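Local coordinates for uncharacterized protein (Bacteroides cellulosilyticus, PDB 5JVK), which probably hydrolyses O-glycosidic bonds as a family 39 glycoside hydrolase of a gut bacterium, with endo-acting character, at residues Asp350-Leu362 with Leu487-Lys499. Sequence-based numbering, arbitrary orientation.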
# COMPACT_ATOMS: atom_id res chain seq x y z
N ASP A 350 10.45 12.67 0.82
CA ASP A 350 10.40 11.31 0.24
C ASP A 350 10.80 10.26 1.27
O ASP A 350 10.19 9.19 1.34
CB ASP A 350 11.33 11.19 -0.98
CG ASP A 350 10.73 11.75 -2.27
OD1 ASP A 350 9.50 11.97 -2.34
OD2 ASP A 350 11.51 11.95 -3.22
N ILE A 351 11.82 10.56 2.07
CA ILE A 351 12.33 9.62 3.06
C ILE A 351 11.36 9.43 4.24
O ILE A 351 11.31 8.35 4.83
CB ILE A 351 13.76 10.02 3.54
CG1 ILE A 351 14.49 8.81 4.12
CG2 ILE A 351 13.73 11.17 4.53
CD1 ILE A 351 14.85 7.74 3.11
N GLU A 352 10.60 10.48 4.57
CA GLU A 352 9.53 10.38 5.57
C GLU A 352 8.40 9.47 5.08
O GLU A 352 7.93 8.60 5.83
CB GLU A 352 8.99 11.77 5.95
CG GLU A 352 9.96 12.57 6.81
CD GLU A 352 9.53 14.02 7.04
OE1 GLU A 352 8.66 14.54 6.31
OE2 GLU A 352 10.08 14.65 7.98
N GLN A 353 7.98 9.65 3.83
CA GLN A 353 6.97 8.79 3.19
C GLN A 353 7.38 7.31 3.25
O GLN A 353 6.55 6.45 3.55
CB GLN A 353 6.74 9.20 1.72
CG GLN A 353 5.50 8.57 1.09
CD GLN A 353 5.53 8.53 -0.44
OE1 GLN A 353 6.58 8.39 -1.06
NE2 GLN A 353 4.35 8.62 -1.06
N ALA A 354 8.65 7.04 2.97
CA ALA A 354 9.20 5.69 3.05
C ALA A 354 9.18 5.16 4.48
O ALA A 354 8.69 4.07 4.74
CB ALA A 354 10.61 5.66 2.49
N ALA A 355 9.72 5.96 5.40
CA ALA A 355 9.75 5.61 6.82
C ALA A 355 8.35 5.30 7.36
O ALA A 355 8.15 4.31 8.05
CB ALA A 355 10.39 6.73 7.63
N TYR A 356 7.38 6.15 7.02
CA TYR A 356 6.01 6.00 7.52
C TYR A 356 5.27 4.82 6.89
O TYR A 356 4.38 4.24 7.52
CB TYR A 356 5.20 7.30 7.35
CG TYR A 356 5.76 8.52 8.08
CD1 TYR A 356 6.71 8.41 9.11
CD2 TYR A 356 5.29 9.79 7.77
CE1 TYR A 356 7.20 9.53 9.76
CE2 TYR A 356 5.77 10.92 8.43
CZ TYR A 356 6.73 10.78 9.42
OH TYR A 356 7.21 11.88 10.08
N LEU A 357 5.62 4.47 5.65
CA LEU A 357 5.08 3.27 5.01
C LEU A 357 5.48 2.01 5.78
O LEU A 357 4.63 1.20 6.13
CB LEU A 357 5.54 3.17 3.55
CG LEU A 357 4.90 2.06 2.70
CD1 LEU A 357 4.79 2.51 1.25
CD2 LEU A 357 5.66 0.73 2.77
N ALA A 358 6.78 1.86 6.03
CA ALA A 358 7.30 0.71 6.78
C ALA A 358 6.70 0.65 8.18
O ALA A 358 6.28 -0.41 8.63
CB ALA A 358 8.81 0.77 6.86
N ARG A 359 6.66 1.81 8.84
CA ARG A 359 6.12 1.92 10.19
C ARG A 359 4.62 1.60 10.27
O ARG A 359 4.17 1.00 11.24
CB ARG A 359 6.44 3.29 10.79
CG ARG A 359 7.85 3.34 11.34
CD ARG A 359 8.51 4.71 11.36
NE ARG A 359 7.85 5.67 12.24
CZ ARG A 359 8.34 6.86 12.57
NH1 ARG A 359 9.53 7.27 12.11
NH2 ARG A 359 7.65 7.66 13.37
N THR A 360 3.87 1.99 9.24
CA THR A 360 2.44 1.65 9.15
C THR A 360 2.22 0.13 9.18
O THR A 360 1.42 -0.36 9.96
CB THR A 360 1.79 2.23 7.87
OG1 THR A 360 1.78 3.65 7.95
CG2 THR A 360 0.35 1.74 7.69
N TYR A 361 2.93 -0.59 8.32
CA TYR A 361 2.75 -2.04 8.22
C TYR A 361 3.34 -2.80 9.41
O TYR A 361 2.79 -3.83 9.82
CB TYR A 361 3.30 -2.57 6.89
CG TYR A 361 2.47 -2.12 5.71
CD1 TYR A 361 1.16 -2.58 5.55
CD2 TYR A 361 2.97 -1.24 4.75
CE1 TYR A 361 0.38 -2.17 4.48
CE2 TYR A 361 2.20 -0.82 3.67
CZ TYR A 361 0.90 -1.30 3.54
OH TYR A 361 0.12 -0.90 2.49
N LEU A 362 4.43 -2.28 9.98
CA LEU A 362 5.00 -2.84 11.20
C LEU A 362 4.07 -2.63 12.41
O LEU A 362 3.84 -3.57 13.17
CB LEU A 362 6.39 -2.26 11.48
CG LEU A 362 7.47 -2.71 10.49
CD1 LEU A 362 8.67 -1.78 10.53
CD2 LEU A 362 7.89 -4.15 10.74
N LEU A 487 22.59 0.46 18.74
CA LEU A 487 21.78 0.74 17.54
C LEU A 487 21.64 2.23 17.31
O LEU A 487 21.21 2.96 18.21
CB LEU A 487 20.39 0.13 17.67
CG LEU A 487 20.29 -1.39 17.87
CD1 LEU A 487 18.84 -1.80 18.02
CD2 LEU A 487 20.94 -2.13 16.72
N ASN A 488 21.98 2.68 16.11
CA ASN A 488 21.84 4.08 15.71
C ASN A 488 20.51 4.25 14.99
O ASN A 488 20.42 4.04 13.78
CB ASN A 488 23.01 4.50 14.82
CG ASN A 488 24.34 4.46 15.55
OD1 ASN A 488 24.48 5.02 16.64
ND2 ASN A 488 25.33 3.79 14.95
N LEU A 489 19.49 4.64 15.76
CA LEU A 489 18.12 4.68 15.26
C LEU A 489 17.87 5.92 14.41
O LEU A 489 18.38 7.01 14.70
CB LEU A 489 17.12 4.66 16.42
CG LEU A 489 17.21 3.49 17.41
CD1 LEU A 489 16.07 3.60 18.42
CD2 LEU A 489 17.16 2.15 16.71
N SER A 490 17.09 5.73 13.35
CA SER A 490 16.53 6.81 12.56
C SER A 490 15.02 6.63 12.46
O SER A 490 14.46 5.66 12.98
CB SER A 490 17.15 6.84 11.16
OG SER A 490 16.70 5.76 10.36
N ILE A 491 14.36 7.58 11.80
CA ILE A 491 12.94 7.45 11.45
C ILE A 491 12.66 6.20 10.60
O ILE A 491 11.59 5.61 10.71
CB ILE A 491 12.37 8.73 10.77
CG1 ILE A 491 13.05 9.03 9.43
CG2 ILE A 491 12.48 9.92 11.71
CD1 ILE A 491 12.41 10.17 8.67
N LEU A 492 13.64 5.81 9.78
CA LEU A 492 13.54 4.62 8.94
C LEU A 492 13.83 3.37 9.78
O LEU A 492 14.90 3.28 10.38
CB LEU A 492 14.56 4.70 7.80
CG LEU A 492 14.40 5.88 6.84
CD1 LEU A 492 15.74 6.28 6.23
CD2 LEU A 492 13.38 5.55 5.76
N PRO A 493 12.88 2.41 9.84
CA PRO A 493 13.15 1.22 10.64
C PRO A 493 14.33 0.38 10.14
O PRO A 493 14.55 0.28 8.93
CB PRO A 493 11.85 0.41 10.53
CG PRO A 493 10.81 1.42 10.22
CD PRO A 493 11.48 2.43 9.35
N GLN A 494 15.07 -0.19 11.09
CA GLN A 494 16.08 -1.20 10.81
C GLN A 494 15.66 -2.49 11.49
O GLN A 494 14.78 -2.48 12.35
CB GLN A 494 17.47 -0.74 11.27
CG GLN A 494 17.67 -0.69 12.78
CD GLN A 494 18.89 0.12 13.17
OE1 GLN A 494 19.89 -0.43 13.61
NE2 GLN A 494 18.80 1.43 13.00
N TYR A 495 16.30 -3.59 11.10
CA TYR A 495 15.84 -4.92 11.45
C TYR A 495 16.99 -5.83 11.89
O TYR A 495 18.05 -5.85 11.26
CB TYR A 495 15.14 -5.56 10.25
CG TYR A 495 14.11 -4.67 9.57
CD1 TYR A 495 12.80 -4.61 10.03
CD2 TYR A 495 14.47 -3.88 8.48
CE1 TYR A 495 11.86 -3.80 9.41
CE2 TYR A 495 13.54 -3.06 7.85
CZ TYR A 495 12.24 -3.02 8.32
OH TYR A 495 11.31 -2.21 7.71
N LEU A 496 16.77 -6.58 12.98
CA LEU A 496 17.69 -7.61 13.44
C LEU A 496 17.09 -8.98 13.17
O LEU A 496 16.20 -9.43 13.89
CB LEU A 496 17.97 -7.46 14.94
CG LEU A 496 18.86 -6.29 15.38
CD1 LEU A 496 18.71 -6.05 16.88
CD2 LEU A 496 20.31 -6.55 15.03
N VAL A 497 17.57 -9.65 12.12
CA VAL A 497 17.06 -10.96 11.70
C VAL A 497 17.74 -12.08 12.49
O VAL A 497 18.92 -11.98 12.80
CB VAL A 497 17.27 -11.17 10.19
CG1 VAL A 497 16.72 -12.52 9.73
CG2 VAL A 497 16.63 -10.03 9.40
N VAL A 498 16.98 -13.14 12.80
CA VAL A 498 17.50 -14.30 13.53
C VAL A 498 18.01 -15.37 12.55
O VAL A 498 17.35 -15.67 11.56
CB VAL A 498 16.43 -14.90 14.47
CG1 VAL A 498 16.94 -16.17 15.16
CG2 VAL A 498 16.00 -13.87 15.51
N LYS A 499 19.18 -15.94 12.87
CA LYS A 499 19.87 -16.95 12.04
C LYS A 499 20.07 -16.52 10.59
O LYS A 499 21.04 -15.83 10.27
CB LYS A 499 19.16 -18.31 12.11
CG LYS A 499 19.32 -18.98 13.46
CD LYS A 499 18.35 -20.13 13.65
CE LYS A 499 18.32 -20.57 15.11
NZ LYS A 499 17.31 -21.64 15.35
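The guanidinium of Arg-359 meets Ile-491 edge-on, with the carbonyl of Ile-491 near its plane. Tyr-356 CE1 lies over one face, about 3.8 Å from the plane and nearer its margin than its middle. The ring of Tyr-495 is approached obliquely by CD1 of Leu-362, 3.9 Å from its CE1. The backbone carbonyl carbon of Pro-493 lies over one face of this ring, off-centre.

Arg-359 NH1 donates to Ile-491 O at 3.0 Å, with an N-H...O angle of 162°. The donor lies in the carbonyl plane, on a lone pair. A bend at chi3 (64°) swings the guanidinium toward the start of the helix, where NH1 meets this oxygen. Arg-359 NH2 forms a salt bridge with Asp-297.

Apolar packing makes up most of the rest. CG of Pro-493 sits 3.7 Å from Arg-359 CG and also touches Ala-358 and Leu-362. Leu-492 reaches back to the helix, crossing Ile-351 at about a right angle. Its CD1 lies 3.5 Å from Ile-351 CG1, and its CD2 is 3.7 Å from Ala-355 CB. The small Ala-355 lets the turn come close, with CB 3.5 Å from Ile-491 O. Ile-491 CD1 packs against the aliphatic part of Glu-352.

The contact joins helix 350-366, on the outside of the (beta/alpha)8 barrel, to the turn between strands 484-489 and 494-498, which belong to different sheets of the beta region after the barrel. The interface is mainly apolar and largely buried. The one hydrogen bond between the two segments satisfies a turn carbonyl, while Asp-297 probably helps hold the arginine's charge and orientation.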